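Long-range contacts in arabinan endo-1,5-alpha-l-arabinosidase A (Cellvibrio cellulosa, PDB 1GYE), which hydrolyses alpha-1,5-linked arabinofuranosyl bonds in linear arabinan, releasing mainly arabinotriose and so helping to break down plant cell walls: residues D270-H275 and L290-D295; G147-F152 and A187-P192. All blocks are in the same frame, centred on the assembly; numbering follows the deposited sequence.

Interaction 1. Residues D270-H275 and L290-D295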
loop_
_atom_site.group_PDB
_atom_site.type_symbol
_atom_site.label_atom_id
_atom_site.label_comp_id
_atom_site.label_asym_id
_atom_site.label_seq_id
_atom_site.Cartn_x
_atom_site.Cartn_y
_atom_site.Cartn_z
ATOM N N ASP A 270 13.356 8.771 8.738
ATOM C CA ASP A 270 12.485 7.770 8.122
ATOM C C ASP A 270 11.266 7.434 8.968
ATOM O O ASP A 270 11.353 7.361 10.193
ATOM C CB ASP A 270 13.279 6.492 7.814
ATOM C CG ASP A 270 14.506 6.761 6.957
ATOM O OD1 ASP A 270 14.652 7.862 6.375
ATOM O OD2 ASP A 270 15.398 5.914 6.806
ATOM N N TYR A 271 10.135 7.193 8.308
ATOM C CA TYR A 271 8.909 6.913 9.036
ATOM C C TYR A 271 8.177 5.662 8.524
ATOM O O TYR A 271 8.167 5.375 7.330
ATOM C CB TYR A 271 8.016 8.156 9.052
ATOM C CG TYR A 271 8.718 9.416 9.582
ATOM C CD1 TYR A 271 9.589 10.161 8.762
ATOM C CD2 TYR A 271 8.506 9.873 10.906
ATOM C CE1 TYR A 271 10.264 11.328 9.249
ATOM C CE2 TYR A 271 9.168 11.036 11.408
ATOM C CZ TYR A 271 10.053 11.767 10.578
ATOM O OH TYR A 271 10.703 12.936 11.049
ATOM N N LEU A 272 7.609 4.897 9.452
ATOM C CA LEU A 272 6.680 3.810 9.118
ATOM C C LEU A 272 5.226 4.271 9.327
ATOM O O LEU A 272 4.891 4.831 10.377
ATOM C CB LEU A 272 6.999 2.557 9.947
ATOM C CG LEU A 272 6.271 1.304 9.486
ATOM C CD1 LEU A 272 6.863 0.868 8.169
ATOM C CD2 LEU A 272 6.374 0.229 10.514
ATOM N N VAL A 273 4.386 4.075 8.320
ATOM C CA VAL A 273 3.002 4.560 8.337
ATOM C C VAL A 273 2.063 3.396 8.119
ATOM O O VAL A 273 2.167 2.676 7.116
ATOM C CB VAL A 273 2.718 5.572 7.206
ATOM C CG1 VAL A 273 1.350 6.143 7.357
ATOM C CG2 VAL A 273 3.757 6.662 7.142
ATOM N N LEU A 274 1.126 3.199 9.025
ATOM C CA LEU A 274 0.290 2.006 8.928
ATOM C C LEU A 274 -1.070 2.251 9.583
ATOM O O LEU A 274 -1.314 3.345 10.113
ATOM C CB LEU A 274 1.014 0.810 9.573
ATOM C CG LEU A 274 1.513 1.023 11.008
ATOM C CD1 LEU A 274 0.362 0.897 12.014
ATOM C CD2 LEU A 274 2.560 0.036 11.347
ATOM N N HIS A 275 -1.952 1.249 9.545
ATOM C CA HIS A 275 -3.118 1.271 10.414
ATOM C C HIS A 275 -3.035 0.154 11.455
ATOM O O HIS A 275 -2.356 -0.873 11.252
ATOM C CB HIS A 275 -4.423 1.262 9.623
ATOM C CG HIS A 275 -4.714 -0.024 8.916
ATOM N ND1 HIS A 275 -4.690 -0.136 7.539
ATOM C CD2 HIS A 275 -5.098 -1.237 9.382
ATOM C CE1 HIS A 275 -4.999 -1.372 7.187
ATOM N NE2 HIS A 275 -5.257 -2.061 8.286
ATOM N N LEU A 290 5.257 5.882 12.797
ATOM C CA LEU A 290 6.293 5.481 13.736
ATOM C C LEU A 290 7.647 5.857 13.180
ATOM O O LEU A 290 7.847 5.822 11.943
ATOM C CB LEU A 290 6.287 3.964 14.022
ATOM C CG LEU A 290 5.110 2.983 14.027
ATOM C CD1 LEU A 290 5.242 2.088 15.226
ATOM C CD2 LEU A 290 3.781 3.675 14.072
ATOM N N ASN A 291 8.563 6.210 14.076
ATOM C CA ASN A 291 9.949 6.384 13.681
ATOM C C ASN A 291 10.592 5.093 13.191
ATOM O O ASN A 291 10.522 4.058 13.852
ATOM C CB ASN A 291 10.752 6.986 14.826
ATOM C CG ASN A 291 10.436 8.455 15.026
ATOM O OD1 ASN A 291 10.705 9.294 14.153
ATOM N ND2 ASN A 291 9.843 8.768 16.161
ATOM N N LEU A 292 11.180 5.162 12.006
ATOM C CA LEU A 292 11.767 3.985 11.373
ATOM C C LEU A 292 13.274 4.104 11.454
ATOM O O LEU A 292 13.869 4.950 10.759
ATOM C CB LEU A 292 11.346 3.886 9.917
ATOM C CG LEU A 292 11.843 2.663 9.147
ATOM C CD1 LEU A 292 11.047 1.446 9.605
ATOM C CD2 LEU A 292 11.635 2.872 7.660
ATOM N N HIS A 293 13.867 3.285 12.329
ATOM C CA HIS A 293 15.315 3.219 12.554
ATOM C C HIS A 293 15.978 2.082 11.777
ATOM O O HIS A 293 15.314 1.237 11.156
ATOM C CB HIS A 293 15.627 3.025 14.047
ATOM C CG HIS A 293 15.011 4.064 14.937
ATOM N ND1 HIS A 293 15.462 5.370 14.986
ATOM C CD2 HIS A 293 13.984 3.988 15.822
ATOM C CE1 HIS A 293 14.744 6.050 15.863
ATOM N NE2 HIS A 293 13.843 5.235 16.386
ATOM N N TRP A 294 17.302 2.065 11.830
ATOM C CA TRP A 294 18.090 1.085 11.109
ATOM C C TRP A 294 19.206 0.609 11.989
ATOM O O TRP A 294 19.974 1.424 12.515
ATOM C CB TRP A 294 18.675 1.720 9.858
ATOM C CG TRP A 294 17.629 2.237 9.004
ATOM C CD1 TRP A 294 17.102 3.482 9.028
ATOM C CD2 TRP A 294 16.903 1.504 8.012
ATOM N NE1 TRP A 294 16.097 3.584 8.095
ATOM C CE2 TRP A 294 15.960 2.386 7.450
ATOM C CE3 TRP A 294 16.972 0.186 7.522
ATOM C CZ2 TRP A 294 15.093 2.010 6.430
ATOM C CZ3 TRP A 294 16.102 -0.190 6.508
ATOM C CH2 TRP A 294 15.172 0.715 5.978
ATOM N N ASP A 295 19.313 -0.714 12.128
ATOM C CA ASP A 295 20.350 -1.288 12.961
ATOM C C ASP A 295 21.724 -1.307 12.219
ATOM O O ASP A 295 21.806 -0.880 11.046
ATOM C CB ASP A 295 19.880 -2.632 13.565
ATOM C CG ASP A 295 19.729 -3.764 12.527
ATOM O OD1 ASP A 295 20.406 -3.751 11.464
ATOM O OD2 ASP A 295 18.975 -4.744 12.735
#

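Interaction 2. Residues G147-F152 and A187-P192. With AHR (alpha-L-arabinofuranose), chain B.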
loop_
_atom_site.group_PDB
_atom_site.type_symbol
_atom_site.label_atom_id
_atom_site.label_comp_id
_atom_site.label_asym_id
_atom_site.label_seq_id
_atom_site.Cartn_x
_atom_site.Cartn_y
_atom_site.Cartn_z
ATOM N N GLY A 147 -1.529 -15.926 -5.915
ATOM C CA GLY A 147 -0.155 -16.324 -6.056
ATOM C C GLY A 147 0.794 -15.254 -5.585
ATOM O O GLY A 147 1.989 -15.293 -5.902
ATOM N N GLY A 148 0.298 -14.292 -4.834
ATOM C CA GLY A 148 1.164 -13.420 -4.065
ATOM C C GLY A 148 1.522 -12.098 -4.705
ATOM O O GLY A 148 0.702 -11.512 -5.403
ATOM N N LEU A 149 2.733 -11.617 -4.486
ATOM C CA LEU A 149 3.001 -10.236 -4.832
ATOM C C LEU A 149 3.880 -10.143 -6.057
ATOM O O LEU A 149 4.831 -10.934 -6.221
ATOM C CB LEU A 149 3.618 -9.495 -3.636
ATOM C CG LEU A 149 2.882 -9.605 -2.286
ATOM C CD1 LEU A 149 3.428 -8.634 -1.222
ATOM C CD2 LEU A 149 1.397 -9.387 -2.470
ATOM N N LYS A 150 3.563 -9.177 -6.911
ATOM C CA LYS A 150 4.208 -8.997 -8.229
ATOM C C LYS A 150 4.789 -7.599 -8.458
ATOM O O LYS A 150 4.362 -6.621 -7.829
ATOM C CB LYS A 150 3.182 -9.226 -9.355
ATOM C CG LYS A 150 2.459 -10.580 -9.329
ATOM C CD LYS A 150 3.293 -11.618 -9.989
ATOM C CE LYS A 150 2.528 -12.945 -10.161
ATOM N NZ LYS A 150 3.584 -14.034 -10.134
ATOM N N LEU A 151 5.753 -7.514 -9.382
ATOM C CA LEU A 151 6.370 -6.254 -9.782
ATOM C C LEU A 151 6.453 -6.174 -11.311
ATOM O O LEU A 151 6.851 -7.146 -11.965
ATOM C CB LEU A 151 7.750 -6.155 -9.184
ATOM C CG LEU A 151 8.515 -4.857 -9.458
ATOM C CD1 LEU A 151 8.199 -3.856 -8.399
ATOM C CD2 LEU A 151 9.962 -5.131 -9.455
ATOM N N PHE A 152 6.035 -5.045 -11.914
ATOM C CA PHE A 152 6.131 -4.930 -13.377
ATOM C C PHE A 152 6.521 -3.527 -13.812
ATOM O O PHE A 152 6.283 -2.567 -13.082
ATOM C CB PHE A 152 4.872 -5.401 -14.074
ATOM C CG PHE A 152 3.706 -4.481 -13.893
ATOM C CD1 PHE A 152 2.829 -4.641 -12.816
ATOM C CD2 PHE A 152 3.460 -3.484 -14.792
ATOM C CE1 PHE A 152 1.768 -3.832 -12.645
ATOM C CE2 PHE A 152 2.374 -2.678 -14.595
ATOM C CZ PHE A 152 1.533 -2.869 -13.527
ATOM N N ALA A 187 -2.748 -18.286 1.221
ATOM C CA ALA A 187 -1.549 -17.438 1.195
ATOM C C ALA A 187 -1.865 -16.077 1.791
ATOM O O ALA A 187 -2.180 -15.113 1.073
ATOM C CB ALA A 187 -1.051 -17.285 -0.226
ATOM N N GLN A 188 -1.801 -15.960 3.109
ATOM C CA GLN A 188 -2.182 -14.661 3.703
ATOM C C GLN A 188 -1.080 -13.586 3.652
ATOM O O GLN A 188 -0.399 -13.293 4.658
ATOM C CB GLN A 188 -2.714 -14.860 5.115
ATOM C CG GLN A 188 -3.822 -15.940 5.168
ATOM C CD GLN A 188 -4.182 -16.356 6.580
ATOM O OE1 GLN A 188 -5.216 -16.978 6.794
ATOM N NE2 GLN A 188 -3.352 -15.999 7.547
ATOM N N ILE A 189 -0.928 -12.999 2.469
ATOM C CA ILE A 189 0.084 -11.966 2.200
ATOM C C ILE A 189 -0.513 -10.889 1.299
ATOM O O ILE A 189 -1.257 -11.187 0.322
ATOM C CB ILE A 189 1.315 -12.578 1.535
ATOM C CG1 ILE A 189 2.355 -11.557 1.208
ATOM C CG2 ILE A 189 0.977 -13.313 0.197
ATOM C CD1 ILE A 189 3.638 -12.265 0.707
ATOM N N GLU A 190 -0.211 -9.639 1.637
ATOM C CA GLU A 190 -0.596 -8.520 0.800
ATOM C C GLU A 190 0.244 -7.292 0.958
ATOM O O GLU A 190 1.089 -7.187 1.832
ATOM C CB GLU A 190 -2.072 -8.097 0.978
ATOM C CG GLU A 190 -2.770 -8.321 2.319
ATOM C CD GLU A 190 -4.293 -8.023 2.281
ATOM O OE1 GLU A 190 -4.826 -7.495 1.261
ATOM O OE2 GLU A 190 -4.991 -8.305 3.288
ATOM N N ALA A 191 -0.011 -6.334 0.087
ATOM C CA ALA A 191 0.218 -4.937 0.415
ATOM C C ALA A 191 1.676 -4.615 0.427
ATOM O O ALA A 191 2.195 -4.155 1.462
ATOM C CB ALA A 191 -0.411 -4.608 1.761
ATOM N N PRO A 192 2.341 -4.850 -0.708
ATOM C CA PRO A 192 3.772 -4.620 -0.819
ATOM C C PRO A 192 4.022 -3.153 -0.733
ATOM O O PRO A 192 3.128 -2.353 -0.986
ATOM C CB PRO A 192 4.100 -5.068 -2.243
ATOM C CG PRO A 192 2.788 -4.915 -3.001
ATOM C CD PRO A 192 1.752 -5.298 -1.984
HETATM O O5 AHR B . -11.478 -3.051 2.115
HETATM C C5 AHR B . -10.193 -3.326 2.657
HETATM C C4 AHR B . -9.473 -4.259 1.736
HETATM O O4 AHR B . -9.900 -5.526 2.195
HETATM C C3 AHR B . -7.971 -4.228 1.906
HETATM O O3 AHR B . -7.295 -3.617 0.820
HETATM C C2 AHR B . -7.623 -5.694 1.955
HETATM O O2 AHR B . -6.428 -5.875 2.709
HETATM C C1 AHR B . -8.802 -6.255 2.701
#

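Interaction 1. Residues D270-H275 and L290-D295
The indole of W294 offers its edge to the carboxylate of D270: NE1 donates to D270 OD2 at 2.8 Å, with the oxygen tilted 23° from the ring plane. The two flat groups stand nearly perpendicular, at 83°, and the indole N-H addresses the anti lone pair of OD2. With D270 CG anti to its carbonyl carbon, the acid is turned toward the indole. K197 makes a salt bridge to the same oxygen, so a buried aspartate has both a neutral and a charged partner, which would probably stabilise its negative form. P300 packs against W294. The phenol of Y271, by contrast, lies alongside the amide of N291, their planes 43° apart and N291 OD1 3.6 Å from Y271 CE2; R34 forms a cation-pi contact with this ring.

The backbones themselves pair antiparallel. L272 N donates to L290 O and L290 N to L272 O, both at 2.7 Å, while L292 N reaches D270 O at 2.9 Å. L272 and L290 send their side chains to one face of the sheet, CB to CB 4.4 Å, and L292 CD1 comes within 4.2 Å of L272 CB. Leucines suit this buried face, where V302 packs on both L272 and L292.

Strands 269-278 and 284-294 are thus the central hairpin of a four-stranded antiparallel sheet, flanked by strands 255-266 and 300-301, the blade architecture of this enzyme's five-bladed beta-propeller.

Interaction 2. Residues G147-F152 and A187-P192
L149 and I189 reach toward each other tip to tip, L149 CD1 meeting I189 CG1 at 3.9 Å. The same methyl also touches the ring of P192, 3.8 Å from its CB, where the two side chains cross obliquely. The other branch, CD2, lies 3.9 Å from E190 CA, so the forked leucine grips both neighbouring side chains and the backbone between them. L149 CG is anti to its carbonyl carbon (chi1 -51°), which sends the fork across the gap; branched I189 and compact P192 give its CD1 branch an apolar seat. G148 comes before it with backbone angles at which a CB would jam against the preceding carbonyl O, so glycine fits here, and its CA rests 4.3 Å from I189 CG2.

E190 leaves the strand on the other side from I189 and P192. It is probably the proton donor, and its OE1 accepts a hydrogen bond from O2 of the bound arabinofuranose at 2.7 Å; S144 OG bonds to the same oxygen.

The axes of the short strands 149-152 and 189-192, from different sheets, approach to 8.1 Å at 32°. I170 and A205 also pack on L149, and A171 and W207 on I189, so strands 167-171 and 200-207 contribute to the core between these two blades.

The two contacts hold different kinds of junction: interaction 1 stitches strands within one four-stranded sheet, whereas interaction 2 packs one sheet on the next. Their centres lie about 21 Å apart, their nearest atoms about 8 Å, and they do not touch. Interaction 2 sits at the substrate, carrying E190 on strand 189-197. The side chain of A191 is about 3 Å from that of H260, a probable calcium ligand, while the side chain of L272 in interaction 1 is about 10 Å from it. Segment 270-275 also runs toward the active site, where H275 ND1 hydrogen-bonds to the backbone N of D7, the probable proton acceptor.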